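Local coordinates for ancylostoma secreted protein 2 (Necator americanus, PDB 4NUI), which is of unknown function but belongs to the CAP (SCP/TAPS) family, is secreted by the hookworm, and binds divalent metal ions such as cobalt in its equatorial groove, at residues K129-N134 and R144-Y149; H148-V153 and K186-K191. All blocks are in the same frame, centred on the assembly; numbering follows the deposited sequence.

In the fold
Interactions 1 and 2 lie on the same side of the chain's centre, about 9 Å apart between their centres, and both are built on the short helix 147-152. Interaction 1 comes first along the chain and joins 144-149, the approach to this helix and its first turn, to the loop that follows helix 125-129. Interaction 2 begins on the residues where the first ends, sharing His148 and Tyr149, and joins the helix to the loop 186-191, beyond strand 171-178. The two also touch directly, since Gln133 O and Lys191 NZ are probably hydrogen-bonded. The helix that presents metal ligand His148 is thus packed against two separate loops of the CAP fold.

Interaction 1. Residues K129-N134 and R144-Y149. With CO (cobalt (II) ion), chain B.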
ATOM      1  N   LYS A 129     -14.405  -7.129  -1.108  1.00 10.97           N
ATOM      2  CA  LYS A 129     -14.453  -7.945  -2.316  1.00 11.33           C
ATOM      3  C   LYS A 129     -13.983  -9.377  -2.070  1.00 12.13           C
ATOM      4  O   LYS A 129     -14.452 -10.312  -2.713  1.00 13.75           O
ATOM      5  CB  LYS A 129     -13.637  -7.298  -3.433  1.00 11.21           C
ATOM      6  CG  LYS A 129     -14.096  -5.889  -3.770  1.00 13.06           C
ATOM      7  CD  LYS A 129     -13.413  -5.373  -5.011  1.00 18.19           C
ATOM      8  CE  LYS A 129     -13.853  -3.954  -5.316  1.00 19.08           C
ATOM      9  NZ  LYS A 129     -13.243  -3.460  -6.572  1.00 23.68           N
ATOM     10  N   GLY A 130     -13.059  -9.542  -1.127  1.00 11.46           N
ATOM     11  CA  GLY A 130     -12.501 -10.847  -0.822  1.00 10.85           C
ATOM     12  C   GLY A 130     -11.303 -11.177  -1.690  1.00 11.73           C
ATOM     13  O   GLY A 130     -11.190 -10.700  -2.818  1.00 10.59           O
ATOM     14  N   VAL A 131     -10.391 -11.982  -1.154  1.00  7.57           N
ATOM     15  CA  VAL A 131      -9.228 -12.441  -1.901  1.00 10.14           C
ATOM     16  C   VAL A 131      -9.176 -13.964  -1.874  1.00  8.73           C
ATOM     17  O   VAL A 131      -9.102 -14.600  -2.918  1.00  8.70           O
ATOM     18  CB  VAL A 131      -7.903 -11.833  -1.355  1.00  8.15           C
ATOM     19  CG1 VAL A 131      -6.690 -12.552  -1.932  1.00  7.64           C
ATOM     20  CG2 VAL A 131      -7.832 -10.342  -1.668  1.00  6.83           C
ATOM     21  N   GLY A 132      -9.241 -14.551  -0.682  1.00 10.17           N
ATOM     22  CA  GLY A 132      -9.196 -15.996  -0.550  1.00  9.57           C
ATOM     23  C   GLY A 132      -7.826 -16.531  -0.168  1.00  9.07           C
ATOM     24  O   GLY A 132      -6.879 -15.769   0.020  1.00  8.76           O
ATOM     25  N   GLN A 133      -7.710 -17.852  -0.062  1.00  8.86           N
ATOM     26  CA  GLN A 133      -6.493 -18.456   0.482  1.00  9.57           C
ATOM     27  C   GLN A 133      -5.431 -18.736  -0.570  1.00  7.01           C
ATOM     28  O   GLN A 133      -4.281 -19.020  -0.232  1.00  9.67           O
ATOM     29  CB  GLN A 133      -6.823 -19.735   1.261  1.00  9.76           C
ATOM     30  CG  GLN A 133      -7.902 -19.542   2.326  1.00 10.78           C
ATOM     31  CD  GLN A 133      -7.448 -18.684   3.491  1.00 16.99           C
ATOM     32  OE1 GLN A 133      -6.398 -18.936   4.090  1.00 14.71           O
ATOM     33  NE2 GLN A 133      -8.241 -17.660   3.822  1.00 16.52           N
ATOM     34  N   ASN A 134      -5.808 -18.659  -1.843  1.00  6.97           N
ATOM     35  CA  ASN A 134      -4.830 -18.773  -2.920  1.00  6.98           C
ATOM     36  C   ASN A 134      -4.272 -17.390  -3.236  1.00  7.54           C
ATOM     37  O   ASN A 134      -4.998 -16.526  -3.725  1.00  8.07           O
ATOM     38  CB  ASN A 134      -5.464 -19.401  -4.167  1.00  7.59           C
ATOM     39  CG  ASN A 134      -4.459 -19.637  -5.280  1.00  9.62           C
ATOM     40  OD1 ASN A 134      -3.307 -19.202  -5.203  1.00 10.12           O
ATOM     41  ND2 ASN A 134      -4.892 -20.338  -6.327  1.00 13.62           N
ATOM     42  N   ARG A 144     -10.294  -8.985 -10.425  1.00  9.73           N
ATOM     43  CA  ARG A 144     -11.381  -8.859  -9.459  1.00 11.24           C
ATOM     44  C   ARG A 144     -11.380  -7.526  -8.720  1.00 11.65           C
ATOM     45  O   ARG A 144     -12.238  -7.286  -7.872  1.00 17.70           O
ATOM     46  CB  ARG A 144     -11.379 -10.027  -8.469  1.00 12.56           C
ATOM     47  CG  ARG A 144     -11.763 -11.346  -9.099  1.00 11.75           C
ATOM     48  CD  ARG A 144     -12.014 -12.418  -8.048  1.00 12.34           C
ATOM     49  NE  ARG A 144     -13.037 -11.976  -7.115  1.00 15.97           N
ATOM     50  CZ  ARG A 144     -12.788 -11.576  -5.874  1.00 15.64           C
ATOM     51  NH1 ARG A 144     -11.547 -11.601  -5.405  1.00 14.30           N
ATOM     52  NH2 ARG A 144     -13.783 -11.172  -5.100  1.00 24.49           N
ATOM     53  N   GLY A 145     -10.427  -6.664  -9.055  1.00 11.69           N
ATOM     54  CA  GLY A 145     -10.383  -5.312  -8.526  1.00 11.97           C
ATOM     55  C   GLY A 145      -9.948  -5.237  -7.077  1.00 14.44           C
ATOM     56  O   GLY A 145     -10.496  -4.460  -6.286  1.00 15.44           O
ATOM     57  N   VAL A 146      -8.955  -6.042  -6.722  1.00 10.29           N
ATOM     58  CA  VAL A 146      -8.410  -6.010  -5.369  1.00  8.10           C
ATOM     59  C   VAL A 146      -6.943  -5.606  -5.403  1.00  7.78           C
ATOM     60  O   VAL A 146      -6.203  -5.841  -4.447  1.00  7.33           O
ATOM     61  CB  VAL A 146      -8.569  -7.360  -4.642  1.00  8.33           C
ATOM     62  CG1 VAL A 146     -10.033  -7.652  -4.395  1.00  9.18           C
ATOM     63  CG2 VAL A 146      -7.924  -8.485  -5.424  1.00  7.42           C
ATOM     64  N   GLY A 147      -6.550  -4.966  -6.500  1.00  7.60           N
ATOM     65  CA  GLY A 147      -5.167  -4.590  -6.739  1.00  7.76           C
ATOM     66  C   GLY A 147      -4.588  -3.504  -5.857  1.00  7.17           C
ATOM     67  O   GLY A 147      -3.364  -3.378  -5.764  1.00  6.27           O
ATOM     68  N   HIS A 148      -5.436  -2.705  -5.216  1.00  5.18           N
ATOM     69  CA  HIS A 148      -4.911  -1.721  -4.280  1.00  5.39           C
ATOM     70  C   HIS A 148      -4.524  -2.425  -2.982  1.00  4.52           C
ATOM     71  O   HIS A 148      -3.435  -2.195  -2.442  1.00  5.00           O
ATOM     72  CB  HIS A 148      -5.911  -0.587  -4.036  1.00  6.16           C
ATOM     73  CG  HIS A 148      -6.358   0.101  -5.287  1.00 10.79           C
ATOM     74  ND1 HIS A 148      -7.569  -0.166  -5.889  1.00 16.59           N
ATOM     75  CD2 HIS A 148      -5.755   1.040  -6.052  1.00 15.51           C
ATOM     76  CE1 HIS A 148      -7.695   0.581  -6.972  1.00 19.68           C
ATOM     77  NE2 HIS A 148      -6.610   1.326  -7.090  1.00 14.60           N
ATOM     78  N   TYR A 149      -5.393  -3.317  -2.509  1.00  5.04           N
ATOM     79  CA  TYR A 149      -5.063  -4.150  -1.363  1.00  5.84           C
ATOM     80  C   TYR A 149      -3.815  -4.992  -1.605  1.00  4.98           C
ATOM     81  O   TYR A 149      -2.899  -4.996  -0.785  1.00  4.87           O
ATOM     82  CB  TYR A 149      -6.217  -5.074  -0.980  1.00  4.46           C
ATOM     83  CG  TYR A 149      -5.772  -6.177  -0.054  1.00  5.04           C
ATOM     84  CD1 TYR A 149      -5.537  -5.922   1.291  1.00  5.39           C
ATOM     85  CD2 TYR A 149      -5.559  -7.473  -0.528  1.00  5.29           C
ATOM     86  CE1 TYR A 149      -5.115  -6.925   2.149  1.00  6.32           C
ATOM     87  CE2 TYR A 149      -5.141  -8.481   0.323  1.00  4.54           C
ATOM     88  CZ  TYR A 149      -4.918  -8.197   1.660  1.00  4.54           C
ATOM     89  OH  TYR A 149      -4.496  -9.179   2.517  1.00  5.01           O
TER
HETATM   90 CO    CO B 300      -5.982   0.776  -9.529  1.00 25.90          CO
HETATM   91  O   HOH W   1      -7.700   2.244  -9.474  1.00 24.95           O
HETATM   92  O   HOH W   2      -6.312  -0.237 -11.624  1.00 28.47           O
HETATM   93  O   HOH W   3      -4.209  -0.920  -9.388  1.00 24.25           O
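The backbones of 129-134 and 144-149 come closest at Lys129 and Val146, 7.0 Å apart at their CA atoms, where the end of helix 125-129 faces the turn that leads into helix 147-152. Two cationic side chains bridge them in opposite directions. Arg144 reaches over with its guanidinium and spends both terminal nitrogens on successive carbonyls: NH1 meets Gly130 O at 2.8 Å in a nearly straight bond (174°), while NH2 meets Lys129 O at 2.6 Å in a more bent one (140°). Both acceptors lie near the guanidinium plane, yet each nitrogen stands above the plane of the carbonyl it binds. The bend at chi3 (56°) folds the arginine chain back onto this helix end, and the paired grip should fix the rotation of its flat group. In return, the extended Lys129 chain runs alongside 144-145 and gives NZ to Gly145 O at 2.9 Å.

Next to these bonds are apolar contacts. Val146 CG1 packs on Lys129 CB at 3.7 Å, and Val131 CG2 rests 3.8 Å from CE2 of the Tyr149 ring; the 4.2 Å approach of Val131 CG2 to Val146 CG2 links the two pairs. Gly130 turns the chain out of the helix with positive phi, at backbone angles that suit glycine; Asp52 then receives the amides of Val131 and Gly132.

Val146 is the N-cap residue of helix 147-152, whose second residue, His148, carries the metal. His148 NE2 binds the cobalt ion at 2.6 Å alongside three waters and His88, while Glu125 accepts from ND1 on the other side of the ring, a second-shell bond that should help orient the imidazole. The contact therefore joins the start of the ligand-bearing helix to the end of helix 125-129, beside the two-histidine metal site of the CAP-family groove.

Interaction 2. Residues H148-V153 and K186-K191; sequences HYTQMV and KDIYEK. With CO (cobalt (II) ion), chain B.
Apolar packing between Ile188 and the helix residues Thr150 and Val153 makes up most of this buried contact. The two backbones approach to 6.4 Å between the CA atoms of Thr150 and Ile188, and the isoleucine divides its branches between its two neighbours. CD1 reaches the Thr150 methyl CG2 at 3.6 Å, the two side chains crossing at about a right angle, whereas CG2 lies 3.9 Å from Val153 CG2. With CG2 opposite the backbone N and CG1 opposite the carbonyl carbon (chi1 -61°), the branches diverge enough to serve both partners. Thr150 turns its methyl to this apolar side while its OG1 is hydrogen-bonded to Asn182.

Aromatic contacts come next. Val153 CG2 also stands 3.4 Å above one face of the Tyr149 ring, offset toward the rim, within the helix's own segment. The carbonyl O of Val153 approaches Tyr189 CD2 at 3.8 Å, and the Tyr149 hydroxyl lies near the edge of the Tyr189 ring without close contact.

The polar link between the tyrosines is carried by water. Water 4 lies 2.7 Å from Tyr149 OH, at the edge of that ring and in its plane, and donates a long 3.2 Å hydrogen bond to Tyr189 OH. The latter hydroxyl is also bonded to Pro59 O, while helix 28-46 packs against both tyrosines through Val45.

Helix 147-152 is held by its own backbone bonds as well, including Val153 N to Tyr149 O at 3.1 Å, near the point where the helix ends. Near its N-terminal end, His148 binds the cobalt ion. Here the CAP fold sets the later turn of the helix that bears His148 against the loop between strands 171-178 and 207-208, with a water bridging two tyrosine hydroxyls.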
ATOM      1  N   HIS A 148      -5.436  -2.705  -5.216  1.00  5.18           N
ATOM      2  CA  HIS A 148      -4.911  -1.721  -4.280  1.00  5.39           C
ATOM      3  C   HIS A 148      -4.524  -2.425  -2.982  1.00  4.52           C
ATOM      4  O   HIS A 148      -3.435  -2.195  -2.442  1.00  5.00           O
ATOM      5  CB  HIS A 148      -5.911  -0.587  -4.036  1.00  6.16           C
ATOM      6  CG  HIS A 148      -6.358   0.101  -5.287  1.00 10.79           C
ATOM      7  ND1 HIS A 148      -7.569  -0.166  -5.889  1.00 16.59           N
ATOM      8  CD2 HIS A 148      -5.755   1.040  -6.052  1.00 15.51           C
ATOM      9  CE1 HIS A 148      -7.695   0.581  -6.972  1.00 19.68           C
ATOM     10  NE2 HIS A 148      -6.610   1.326  -7.090  1.00 14.60           N
ATOM     11  N   TYR A 149      -5.393  -3.317  -2.509  1.00  5.04           N
ATOM     12  CA  TYR A 149      -5.063  -4.150  -1.363  1.00  5.84           C
ATOM     13  C   TYR A 149      -3.815  -4.992  -1.605  1.00  4.98           C
ATOM     14  O   TYR A 149      -2.899  -4.996  -0.785  1.00  4.87           O
ATOM     15  CB  TYR A 149      -6.217  -5.074  -0.980  1.00  4.46           C
ATOM     16  CG  TYR A 149      -5.772  -6.177  -0.054  1.00  5.04           C
ATOM     17  CD1 TYR A 149      -5.537  -5.922   1.291  1.00  5.39           C
ATOM     18  CD2 TYR A 149      -5.559  -7.473  -0.528  1.00  5.29           C
ATOM     19  CE1 TYR A 149      -5.115  -6.925   2.149  1.00  6.32           C
ATOM     20  CE2 TYR A 149      -5.141  -8.481   0.323  1.00  4.54           C
ATOM     21  CZ  TYR A 149      -4.918  -8.197   1.660  1.00  4.54           C
ATOM     22  OH  TYR A 149      -4.496  -9.179   2.517  1.00  5.01           O
ATOM     23  N   THR A 150      -3.774  -5.714  -2.717  1.00  5.22           N
ATOM     24  CA  THR A 150      -2.659  -6.634  -2.946  1.00  4.37           C
ATOM     25  C   THR A 150      -1.323  -5.896  -3.025  1.00  4.94           C
ATOM     26  O   THR A 150      -0.295  -6.414  -2.593  1.00  4.89           O
ATOM     27  CB  THR A 150      -2.868  -7.560  -4.186  1.00  3.85           C
ATOM     28  OG1 THR A 150      -2.984  -6.771  -5.371  1.00  6.75           O
ATOM     29  CG2 THR A 150      -4.117  -8.420  -4.019  1.00  5.97           C
ATOM     30  N   GLN A 151      -1.335  -4.671  -3.542  1.00  4.87           N
ATOM     31  CA  GLN A 151      -0.116  -3.871  -3.536  1.00  4.90           C
ATOM     32  C   GLN A 151       0.270  -3.415  -2.117  1.00  5.52           C
ATOM     33  O   GLN A 151       1.456  -3.407  -1.778  1.00  4.47           O
ATOM     34  CB  GLN A 151      -0.221  -2.683  -4.504  1.00  5.36           C
ATOM     35  CG  GLN A 151       0.980  -1.744  -4.463  1.00  5.00           C
ATOM     36  CD  GLN A 151       2.283  -2.419  -4.882  1.00  6.12           C
ATOM     37  OE1 GLN A 151       3.007  -2.985  -4.057  1.00  7.98           O
ATOM     38  NE2 GLN A 151       2.591  -2.346  -6.157  1.00  3.54           N
ATOM     39  N   MET A 152      -0.708  -3.040  -1.287  1.00  5.51           N
ATOM     40  CA  MET A 152      -0.393  -2.644   0.089  1.00  4.82           C
ATOM     41  C   MET A 152       0.267  -3.768   0.867  1.00  4.75           C
ATOM     42  O   MET A 152       1.116  -3.503   1.709  1.00  5.56           O
ATOM     43  CB  MET A 152      -1.626  -2.191   0.874  1.00  3.94           C
ATOM     44  CG  MET A 152      -2.278  -0.945   0.379  1.00  6.64           C
ATOM     45  SD  MET A 152      -3.540  -0.337   1.511  1.00  7.31           S
ATOM     46  CE  MET A 152      -2.571   0.077   2.946  1.00  6.91           C
ATOM     47  N   VAL A 153      -0.128  -5.017   0.606  1.00  4.23           N
ATOM     48  CA  VAL A 153       0.392  -6.138   1.404  1.00  3.66           C
ATOM     49  C   VAL A 153       1.365  -7.039   0.627  1.00  4.71           C
ATOM     50  O   VAL A 153       1.655  -8.163   1.030  1.00  6.03           O
ATOM     51  CB  VAL A 153      -0.740  -6.966   2.092  1.00  5.35           C
ATOM     52  CG1 VAL A 153      -1.586  -6.061   2.987  1.00  5.91           C
ATOM     53  CG2 VAL A 153      -1.627  -7.690   1.058  1.00  5.23           C
ATOM     54  N   LYS A 186       2.913 -14.288  -9.602  1.00 10.11           N
ATOM     55  CA  LYS A 186       3.696 -14.314  -8.367  1.00 10.86           C
ATOM     56  C   LYS A 186       2.769 -14.325  -7.156  1.00  7.64           C
ATOM     57  O   LYS A 186       1.633 -13.869  -7.251  1.00  7.28           O
ATOM     58  CB  LYS A 186       4.603 -13.081  -8.291  1.00 14.16           C
ATOM     59  CG  LYS A 186       5.669 -13.021  -9.360  1.00 12.52           C
ATOM     60  CD  LYS A 186       6.519 -14.294  -9.325  1.00 22.49           C
ATOM     61  CE  LYS A 186       7.664 -14.231 -10.318  1.00 27.93           C
ATOM     62  NZ  LYS A 186       8.544 -13.067 -10.038  1.00 39.46           N
ATOM     63  N   ASP A 187       3.249 -14.820  -6.017  1.00  9.04           N
ATOM     64  CA  ASP A 187       2.437 -14.817  -4.800  1.00  8.11           C
ATOM     65  C   ASP A 187       2.460 -13.437  -4.167  1.00  8.15           C
ATOM     66  O   ASP A 187       3.499 -12.779  -4.152  1.00  8.40           O
ATOM     67  CB  ASP A 187       2.957 -15.834  -3.776  1.00  9.02           C
ATOM     68  CG  ASP A 187       2.687 -17.270  -4.175  1.00 12.37           C
ATOM     69  OD1 ASP A 187       1.975 -17.506  -5.171  1.00 12.46           O
ATOM     70  OD2 ASP A 187       3.176 -18.169  -3.467  1.00 12.74           O
ATOM     71  N   ILE A 188       1.316 -13.006  -3.642  1.00  7.04           N
ATOM     72  CA  ILE A 188       1.233 -11.727  -2.943  1.00  5.24           C
ATOM     73  C   ILE A 188       2.189 -11.744  -1.742  1.00  5.28           C
ATOM     74  O   ILE A 188       2.950 -10.806  -1.521  1.00  5.56           O
ATOM     75  CB  ILE A 188      -0.194 -11.462  -2.459  1.00  5.93           C
ATOM     76  CG1 ILE A 188      -1.162 -11.396  -3.637  1.00  5.97           C
ATOM     77  CG2 ILE A 188      -0.263 -10.165  -1.641  1.00  7.41           C
ATOM     78  CD1 ILE A 188      -2.588 -11.613  -3.228  1.00  4.24           C
ATOM     79  N   TYR A 189       2.139 -12.831  -0.986  1.00  5.59           N
ATOM     80  CA  TYR A 189       3.100 -13.095   0.074  1.00  5.56           C
ATOM     81  C   TYR A 189       3.170 -14.598   0.350  1.00  5.83           C
ATOM     82  O   TYR A 189       2.267 -15.348  -0.023  1.00  5.94           O
ATOM     83  CB  TYR A 189       2.772 -12.316   1.358  1.00  5.47           C
ATOM     84  CG  TYR A 189       1.397 -12.535   1.955  1.00  4.15           C
ATOM     85  CD1 TYR A 189       1.139 -13.610   2.799  1.00  4.82           C
ATOM     86  CD2 TYR A 189       0.362 -11.646   1.700  1.00  5.11           C
ATOM     87  CE1 TYR A 189      -0.119 -13.790   3.365  1.00  4.40           C
ATOM     88  CE2 TYR A 189      -0.892 -11.821   2.253  1.00  4.46           C
ATOM     89  CZ  TYR A 189      -1.134 -12.895   3.079  1.00  4.93           C
ATOM     90  OH  TYR A 189      -2.392 -13.051   3.620  1.00  4.62           O
ATOM     91  N   GLU A 190       4.255 -15.029   0.984  1.00  6.04           N
ATOM     92  CA  GLU A 190       4.439 -16.436   1.339  1.00  7.47           C
ATOM     93  C   GLU A 190       3.618 -16.783   2.581  1.00  5.94           C
ATOM     94  O   GLU A 190       3.648 -16.053   3.573  1.00  6.11           O
ATOM     95  CB  GLU A 190       5.921 -16.723   1.594  1.00  6.95           C
ATOM     96  CG  GLU A 190       6.209 -18.184   1.909  1.00  8.67           C
ATOM     97  CD  GLU A 190       7.685 -18.463   2.160  1.00 12.46           C
ATOM     98  OE1 GLU A 190       8.541 -17.692   1.681  1.00 14.75           O
ATOM     99  OE2 GLU A 190       7.984 -19.465   2.839  1.00 15.79           O
ATOM    100  N   LYS A 191       2.867 -17.881   2.520  1.00  5.37           N
ATOM    101  CA  LYS A 191       2.032 -18.276   3.650  1.00  7.12           C
ATOM    102  C   LYS A 191       2.843 -19.020   4.694  1.00  8.50           C
ATOM    103  O   LYS A 191       3.723 -19.801   4.358  1.00 11.10           O
ATOM    104  CB  LYS A 191       0.857 -19.142   3.179  1.00  9.06           C
ATOM    105  CG  LYS A 191      -0.139 -18.369   2.336  1.00  7.50           C
ATOM    106  CD  LYS A 191      -1.015 -19.273   1.485  1.00 11.08           C
ATOM    107  CE  LYS A 191      -1.986 -20.062   2.332  1.00 13.61           C
ATOM    108  NZ  LYS A 191      -2.896 -20.837   1.439  1.00 11.50           N
TER
HETATM  109 CO    CO B 300      -5.982   0.776  -9.529  1.00 25.90          CO
HETATM  110  O   HOH W   4      -4.366 -11.725   1.553  1.00  6.05           O
HETATM  111  O   HOH W   1      -7.700   2.244  -9.474  1.00 24.95           O
HETATM  112  O   HOH W   2      -6.312  -0.237 -11.624  1.00 28.47           O
HETATM  113  O   HOH W   3      -4.209  -0.920  -9.388  1.00 24.25           O